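Local coordinates for putative pyrazinamidase/nicotinamidase (PDB 3S2S), which probably hydrolyses the amide of nicotinamide or pyrazinamide, as a zinc-binding member of the isochorismatase family of hydrolases, at residues A[72-86]-A[122-136]. Sequence-based numbering, arbitrary orientation.
Sequences TQKAYDNGDYIFFTI and FYQKHENDKRVFWMD
Two neighbouring parallel strands of the isochorismatase-family sheet, 81-86 and 132-136, pair here, each preceded by a helix packed on the same face. The ladder runs from Ile-82 N, bonded to Arg-131 O, to Ile-86 N, bonded to Met-135 O. On the helix-covered face, Phe-122, flat and apolar, takes CG2 of Thr-72 over one face, 4.2 Å from its centroid, and turns its edge to Tyr-76. The Tyr-76 ring has both faces met: the Arg-131 guanidinium lies flat on one (planes 7° apart), and His-126 turns its edge, CE1 foremost, to the other. A bend at chi3 (51°) folds the arginine back toward the C-terminal end of helix 65-77, where NH2 bonds Tyr-76 O (2.7 Å), which also accepts from Gly-79 N in a Schellman motif, and, just past the helix, Asp-80 O (2.8 Å). Tyrosine adds a hydroxyl to its ring: OH donates a very short bond to Asp-129 OD1 (2.5 Å), while the aspartate's second oxygen, OD2, accepts from Arg-131 N in an Asx turn. On the opposite face, the bridge partners Phe-83 and Phe-133 form an offset stack, centroids 4.3 Å apart. Arginine thus combines cation-pi stacking with hydrogen bonding to helix-end carbonyls, and the two donors on Asp-129 would probably favour its ionised carboxylate.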
loop_
_atom_site.group_PDB
_atom_site.type_symbol
_atom_site.label_atom_id
_atom_site.label_comp_id
_atom_site.label_asym_id
_atom_site.label_seq_id
_atom_site.Cartn_x
_atom_site.Cartn_y
_atom_site.Cartn_z
ATOM N N THR A 72 -12.198 26.499 -1.798
ATOM C CA THR A 72 -13.008 25.283 -1.690
ATOM C C THR A 72 -14.348 25.446 -2.418
ATOM O O THR A 72 -14.769 24.573 -3.175
ATOM C CB THR A 72 -13.221 24.918 -0.216
ATOM O OG1 THR A 72 -11.931 24.756 0.389
ATOM C CG2 THR A 72 -14.016 23.620 -0.067
ATOM N N GLN A 73 -15.008 26.580 -2.214
ATOM C CA GLN A 73 -16.253 26.828 -2.921
ATOM C C GLN A 73 -16.004 26.856 -4.432
ATOM O O GLN A 73 -16.794 26.319 -5.226
ATOM C CB GLN A 73 -16.864 28.152 -2.456
ATOM C CG GLN A 73 -18.177 28.491 -3.127
ATOM C CD GLN A 73 -19.299 27.582 -2.688
ATOM O OE1 GLN A 73 -19.648 27.544 -1.509
ATOM N NE2 GLN A 73 -19.879 26.851 -3.636
ATOM N N LYS A 74 -14.902 27.472 -4.840
ATOM C CA LYS A 74 -14.600 27.554 -6.269
ATOM C C LYS A 74 -14.345 26.188 -6.874
ATOM O O LYS A 74 -14.861 25.869 -7.947
ATOM C CB LYS A 74 -13.435 28.490 -6.562
ATOM C CG LYS A 74 -13.034 28.459 -8.026
ATOM C CD LYS A 74 -12.259 29.692 -8.440
ATOM C CE LYS A 74 -12.123 29.752 -9.956
ATOM N NZ LYS A 74 -11.624 31.075 -10.429
ATOM N N ALA A 75 -13.558 25.371 -6.181
ATOM C CA ALA A 75 -13.281 24.023 -6.677
ATOM C C ALA A 75 -14.592 23.284 -6.849
ATOM O O ALA A 75 -14.812 22.620 -7.866
ATOM C CB ALA A 75 -12.381 23.269 -5.712
ATOM N N TYR A 76 -15.476 23.421 -5.862
ATOM C CA TYR A 76 -16.764 22.743 -5.911
ATOM C C TYR A 76 -17.605 23.249 -7.085
ATOM O O TYR A 76 -18.213 22.450 -7.803
ATOM C CB TYR A 76 -17.531 22.903 -4.607
ATOM C CG TYR A 76 -18.914 22.302 -4.655
ATOM C CD1 TYR A 76 -19.115 20.948 -4.385
ATOM C CD2 TYR A 76 -20.017 23.077 -4.997
ATOM C CE1 TYR A 76 -20.383 20.385 -4.430
ATOM C CE2 TYR A 76 -21.284 22.520 -5.051
ATOM C CZ TYR A 76 -21.455 21.176 -4.767
ATOM O OH TYR A 76 -22.706 20.615 -4.813
ATOM N N ASP A 77 -17.622 24.565 -7.279
ATOM C CA ASP A 77 -18.342 25.179 -8.407
ATOM C C ASP A 77 -17.783 24.700 -9.745
ATOM O O ASP A 77 -18.517 24.588 -10.732
ATOM C CB ASP A 77 -18.269 26.708 -8.349
ATOM C CG ASP A 77 -19.073 27.299 -7.203
ATOM O OD1 ASP A 77 -19.867 26.568 -6.566
ATOM O OD2 ASP A 77 -18.914 28.520 -6.950
ATOM N N ASN A 78 -16.482 24.419 -9.776
ATOM C CA ASN A 78 -15.833 23.960 -10.995
ATOM C C ASN A 78 -16.082 22.488 -11.292
ATOM O O ASN A 78 -15.633 21.984 -12.321
ATOM C CB ASN A 78 -14.325 24.220 -10.939
ATOM C CG ASN A 78 -13.978 25.681 -11.123
ATOM O OD1 ASN A 78 -14.849 26.508 -11.375
ATOM N ND2 ASN A 78 -12.693 26.003 -11.004
ATOM N N GLY A 79 -16.773 21.799 -10.384
ATOM C CA GLY A 79 -17.079 20.386 -10.563
ATOM C C GLY A 79 -16.141 19.402 -9.870
ATOM O O GLY A 79 -16.182 18.195 -10.149
ATOM N N ASP A 80 -15.297 19.901 -8.974
ATOM C CA ASP A 80 -14.286 19.053 -8.346
ATOM C C ASP A 80 -14.906 18.283 -7.190
ATOM O O ASP A 80 -15.947 18.658 -6.673
ATOM C CB ASP A 80 -13.103 19.880 -7.840
ATOM C CG ASP A 80 -12.311 20.542 -8.967
ATOM O OD1 ASP A 80 -12.496 20.171 -10.151
ATOM O OD2 ASP A 80 -11.477 21.415 -8.652
ATOM N N TYR A 81 -14.251 17.202 -6.790
ATOM C CA TYR A 81 -14.609 16.493 -5.565
ATOM C C TYR A 81 -13.916 17.179 -4.403
ATOM O O TYR A 81 -12.800 17.695 -4.564
ATOM C CB TYR A 81 -14.134 15.041 -5.676
ATOM C CG TYR A 81 -14.766 14.357 -6.879
ATOM C CD1 TYR A 81 -16.083 13.896 -6.820
ATOM C CD2 TYR A 81 -14.061 14.197 -8.057
ATOM C CE1 TYR A 81 -16.671 13.290 -7.914
ATOM C CE2 TYR A 81 -14.641 13.581 -9.158
ATOM C CZ TYR A 81 -15.945 13.135 -9.070
ATOM O OH TYR A 81 -16.523 12.529 -10.152
ATOM N N ILE A 82 -14.560 17.179 -3.236
ATOM C CA ILE A 82 -14.003 17.851 -2.062
ATOM C C ILE A 82 -13.869 16.849 -0.933
ATOM O O ILE A 82 -14.855 16.200 -0.578
ATOM C CB ILE A 82 -14.947 18.962 -1.551
ATOM C CG1 ILE A 82 -15.388 19.919 -2.675
ATOM C CG2 ILE A 82 -14.298 19.709 -0.361
ATOM C CD1 ILE A 82 -14.253 20.720 -3.330
ATOM N N PHE A 83 -12.659 16.694 -0.391
ATOM C CA PHE A 83 -12.416 15.723 0.686
ATOM C C PHE A 83 -11.896 16.430 1.929
ATOM O O PHE A 83 -10.783 16.966 1.917
ATOM C CB PHE A 83 -11.372 14.686 0.255
ATOM C CG PHE A 83 -11.856 13.748 -0.815
ATOM C CD1 PHE A 83 -12.364 12.497 -0.466
ATOM C CD2 PHE A 83 -11.818 14.111 -2.160
ATOM C CE1 PHE A 83 -12.829 11.611 -1.439
ATOM C CE2 PHE A 83 -12.276 13.218 -3.144
ATOM C CZ PHE A 83 -12.777 11.982 -2.785
ATOM N N PHE A 84 -12.696 16.441 2.991
ATOM C CA PHE A 84 -12.234 16.926 4.295
ATOM C C PHE A 84 -11.530 15.777 5.005
ATOM O O PHE A 84 -12.158 14.771 5.330
ATOM C CB PHE A 84 -13.401 17.465 5.132
ATOM C CG PHE A 84 -14.001 18.723 4.554
ATOM C CD1 PHE A 84 -13.486 19.955 4.895
ATOM C CD2 PHE A 84 -15.046 18.658 3.646
ATOM C CE1 PHE A 84 -14.002 21.108 4.357
ATOM C CE2 PHE A 84 -15.579 19.814 3.093
ATOM C CZ PHE A 84 -15.055 21.052 3.468
ATOM N N THR A 85 -10.227 15.921 5.231
ATOM C CA THR A 85 -9.452 14.810 5.791
ATOM C C THR A 85 -8.938 15.306 7.129
ATOM O O THR A 85 -8.085 16.194 7.205
ATOM C CB THR A 85 -8.326 14.388 4.836
ATOM O OG1 THR A 85 -7.423 15.488 4.634
ATOM C CG2 THR A 85 -8.934 13.944 3.508
ATOM N N ILE A 86 -9.522 14.752 8.188
ATOM C CA ILE A 86 -9.490 15.398 9.491
ATOM C C ILE A 86 -9.019 14.466 10.587
ATOM O O ILE A 86 -9.640 13.432 10.847
ATOM C CB ILE A 86 -10.905 15.887 9.893
ATOM C CG1 ILE A 86 -11.533 16.721 8.768
ATOM C CG2 ILE A 86 -10.870 16.642 11.226
ATOM C CD1 ILE A 86 -10.831 18.070 8.479
ATOM N N PHE A 122 -19.704 25.665 4.553
ATOM C CA PHE A 122 -19.640 24.862 3.336
ATOM C C PHE A 122 -19.938 23.399 3.643
ATOM O O PHE A 122 -20.772 22.773 2.984
ATOM C CB PHE A 122 -18.285 24.980 2.623
ATOM C CG PHE A 122 -18.199 24.150 1.389
ATOM C CD1 PHE A 122 -18.550 24.674 0.146
ATOM C CD2 PHE A 122 -17.803 22.819 1.467
ATOM C CE1 PHE A 122 -18.489 23.879 -1.007
ATOM C CE2 PHE A 122 -17.754 22.015 0.322
ATOM C CZ PHE A 122 -18.090 22.548 -0.913
ATOM N N TYR A 123 -19.257 22.840 4.642
ATOM C CA TYR A 123 -19.465 21.430 4.926
ATOM C C TYR A 123 -20.913 21.162 5.352
ATOM O O TYR A 123 -21.551 20.219 4.867
ATOM C CB TYR A 123 -18.483 20.883 5.970
ATOM C CG TYR A 123 -18.777 19.432 6.210
ATOM C CD1 TYR A 123 -18.483 18.491 5.242
ATOM C CD2 TYR A 123 -19.422 19.015 7.369
ATOM C CE1 TYR A 123 -18.795 17.146 5.438
ATOM C CE2 TYR A 123 -19.719 17.689 7.576
ATOM C CZ TYR A 123 -19.407 16.766 6.605
ATOM O OH TYR A 123 -19.708 15.446 6.802
ATOM N N GLN A 124 -21.428 21.983 6.260
ATOM C CA GLN A 124 -22.792 21.787 6.721
ATOM C C GLN A 124 -23.762 21.793 5.541
ATOM O O GLN A 124 -24.656 20.949 5.473
ATOM C CB GLN A 124 -23.183 22.836 7.769
ATOM N N LYS A 125 -23.566 22.717 4.597
ATOM C CA LYS A 125 -24.494 22.857 3.471
ATOM C C LYS A 125 -24.392 21.698 2.492
ATOM O O LYS A 125 -25.326 21.410 1.752
ATOM C CB LYS A 125 -24.282 24.190 2.740
ATOM C CG LYS A 125 -24.819 25.400 3.514
ATOM C CD LYS A 125 -24.458 26.727 2.863
ATOM C CE LYS A 125 -25.002 27.897 3.689
ATOM N NZ LYS A 125 -24.705 29.229 3.085
ATOM N N HIS A 126 -23.254 21.019 2.501
ATOM C CA HIS A 126 -23.027 19.939 1.554
ATOM C C HIS A 126 -22.816 18.606 2.250
ATOM O O HIS A 126 -22.199 17.696 1.687
ATOM C CB HIS A 126 -21.817 20.254 0.682
ATOM C CG HIS A 126 -21.968 21.503 -0.115
ATOM N ND1 HIS A 126 -22.469 21.509 -1.399
ATOM C CD2 HIS A 126 -21.700 22.794 0.191
ATOM C CE1 HIS A 126 -22.495 22.749 -1.852
ATOM N NE2 HIS A 126 -22.029 23.547 -0.909
ATOM N N GLU A 127 -23.359 18.487 3.457
ATOM C CA GLU A 127 -23.175 17.300 4.287
ATOM C C GLU A 127 -23.684 16.003 3.630
ATOM O O GLU A 127 -23.245 14.906 3.984
ATOM C CB GLU A 127 -23.878 17.524 5.624
ATOM C CG GLU A 127 -23.602 16.491 6.690
ATOM C CD GLU A 127 -24.304 16.831 7.992
ATOM O OE1 GLU A 127 -25.138 17.764 7.991
ATOM O OE2 GLU A 127 -24.022 16.169 9.013
ATOM N N ASN A 128 -24.597 16.135 2.667
ATOM C CA ASN A 128 -25.202 14.979 1.998
ATOM C C ASN A 128 -24.944 14.985 0.493
ATOM O O ASN A 128 -25.621 14.294 -0.272
ATOM C CB ASN A 128 -26.713 14.950 2.246
ATOM C CG ASN A 128 -27.058 14.848 3.714
ATOM O OD1 ASN A 128 -26.607 13.936 4.409
ATOM N ND2 ASN A 128 -27.861 15.789 4.197
ATOM N N ASP A 129 -23.971 15.785 0.075
ATOM C CA ASP A 129 -23.626 15.945 -1.333
ATOM C C ASP A 129 -22.689 14.815 -1.758
ATOM O O ASP A 129 -21.655 14.601 -1.125
ATOM C CB ASP A 129 -22.912 17.288 -1.506
ATOM C CG ASP A 129 -22.797 17.722 -2.951
ATOM O OD1 ASP A 129 -23.324 18.797 -3.275
ATOM O OD2 ASP A 129 -22.173 17.021 -3.762
ATOM N N LYS A 130 -23.048 14.107 -2.829
ATOM C CA LYS A 130 -22.257 12.980 -3.341
ATOM C C LYS A 130 -20.800 13.344 -3.604
ATOM O O LYS A 130 -19.941 12.463 -3.594
ATOM C CB LYS A 130 -22.849 12.445 -4.655
ATOM C CG LYS A 130 -24.110 11.611 -4.551
ATOM C CD LYS A 130 -24.748 11.505 -5.941
ATOM C CE LYS A 130 -25.048 10.068 -6.349
ATOM N NZ LYS A 130 -26.350 9.579 -5.817
ATOM N N ARG A 131 -20.525 14.629 -3.842
ATOM C CA ARG A 131 -19.183 15.046 -4.230
ATOM C C ARG A 131 -18.350 15.550 -3.062
ATOM O O ARG A 131 -17.198 15.924 -3.256
ATOM C CB ARG A 131 -19.250 16.135 -5.310
ATOM C CG ARG A 131 -19.916 15.681 -6.606
ATOM C CD ARG A 131 -20.383 16.887 -7.402
ATOM N NE ARG A 131 -19.267 17.801 -7.515
ATOM C CZ ARG A 131 -19.349 19.110 -7.705
ATOM N NH1 ARG A 131 -20.524 19.729 -7.847
ATOM N NH2 ARG A 131 -18.221 19.795 -7.766
ATOM N N VAL A 132 -18.923 15.545 -1.864
ATOM C CA VAL A 132 -18.238 16.078 -0.689
ATOM C C VAL A 132 -18.097 14.982 0.371
ATOM O O VAL A 132 -19.085 14.313 0.725
ATOM C CB VAL A 132 -18.982 17.291 -0.126
ATOM C CG1 VAL A 132 -18.278 17.805 1.126
ATOM C CG2 VAL A 132 -19.082 18.374 -1.216
ATOM N N PHE A 133 -16.872 14.788 0.856
ATOM C CA PHE A 133 -16.557 13.688 1.755
ATOM C C PHE A 133 -15.935 14.177 3.043
ATOM O O PHE A 133 -15.186 15.172 3.048
ATOM C CB PHE A 133 -15.538 12.754 1.092
ATOM C CG PHE A 133 -16.009 12.161 -0.201
ATOM C CD1 PHE A 133 -16.498 10.869 -0.246
ATOM C CD2 PHE A 133 -15.974 12.913 -1.375
ATOM C CE1 PHE A 133 -16.949 10.329 -1.447
ATOM C CE2 PHE A 133 -16.415 12.379 -2.569
ATOM C CZ PHE A 133 -16.908 11.084 -2.601
ATOM N N TRP A 134 -16.238 13.471 4.130
ATOM C CA TRP A 134 -15.529 13.653 5.389
ATOM C C TRP A 134 -14.818 12.354 5.711
ATOM O O TRP A 134 -15.436 11.276 5.707
ATOM C CB TRP A 134 -16.504 13.979 6.525
ATOM C CG TRP A 134 -15.828 14.144 7.881
ATOM C CD1 TRP A 134 -15.399 13.142 8.710
ATOM C CD2 TRP A 134 -15.553 15.373 8.569
ATOM N NE1 TRP A 134 -14.856 13.673 9.856
ATOM C CE2 TRP A 134 -14.940 15.039 9.797
ATOM C CE3 TRP A 134 -15.759 16.729 8.264
ATOM C CZ2 TRP A 134 -14.531 16.007 10.725
ATOM C CZ3 TRP A 134 -15.357 17.693 9.189
ATOM C CH2 TRP A 134 -14.742 17.326 10.400
ATOM N N MET A 135 -13.514 12.438 5.963
ATOM C CA MET A 135 -12.714 11.268 6.279
ATOM C C MET A 135 -11.935 11.496 7.544
ATOM O O MET A 135 -11.142 12.417 7.618
ATOM C CB MET A 135 -11.706 10.975 5.152
ATOM C CG MET A 135 -12.354 10.453 3.922
ATOM S SD MET A 135 -11.061 10.159 2.695
ATOM C CE MET A 135 -12.095 9.430 1.425
ATOM N N ASP A 136 -12.126 10.635 8.534
ATOM C CA ASP A 136 -11.296 10.697 9.722
ATOM C C ASP A 136 -9.935 10.082 9.451
ATOM O O ASP A 136 -9.825 9.065 8.732
ATOM C CB ASP A 136 -11.957 9.914 10.870
ATOM C CG ASP A 136 -13.318 10.482 11.278
ATOM O OD1 ASP A 136 -13.457 11.706 11.410
ATOM O OD2 ASP A 136 -14.256 9.686 11.480
HETATM O O HOH W 1 -21.766 26.623 0.054
#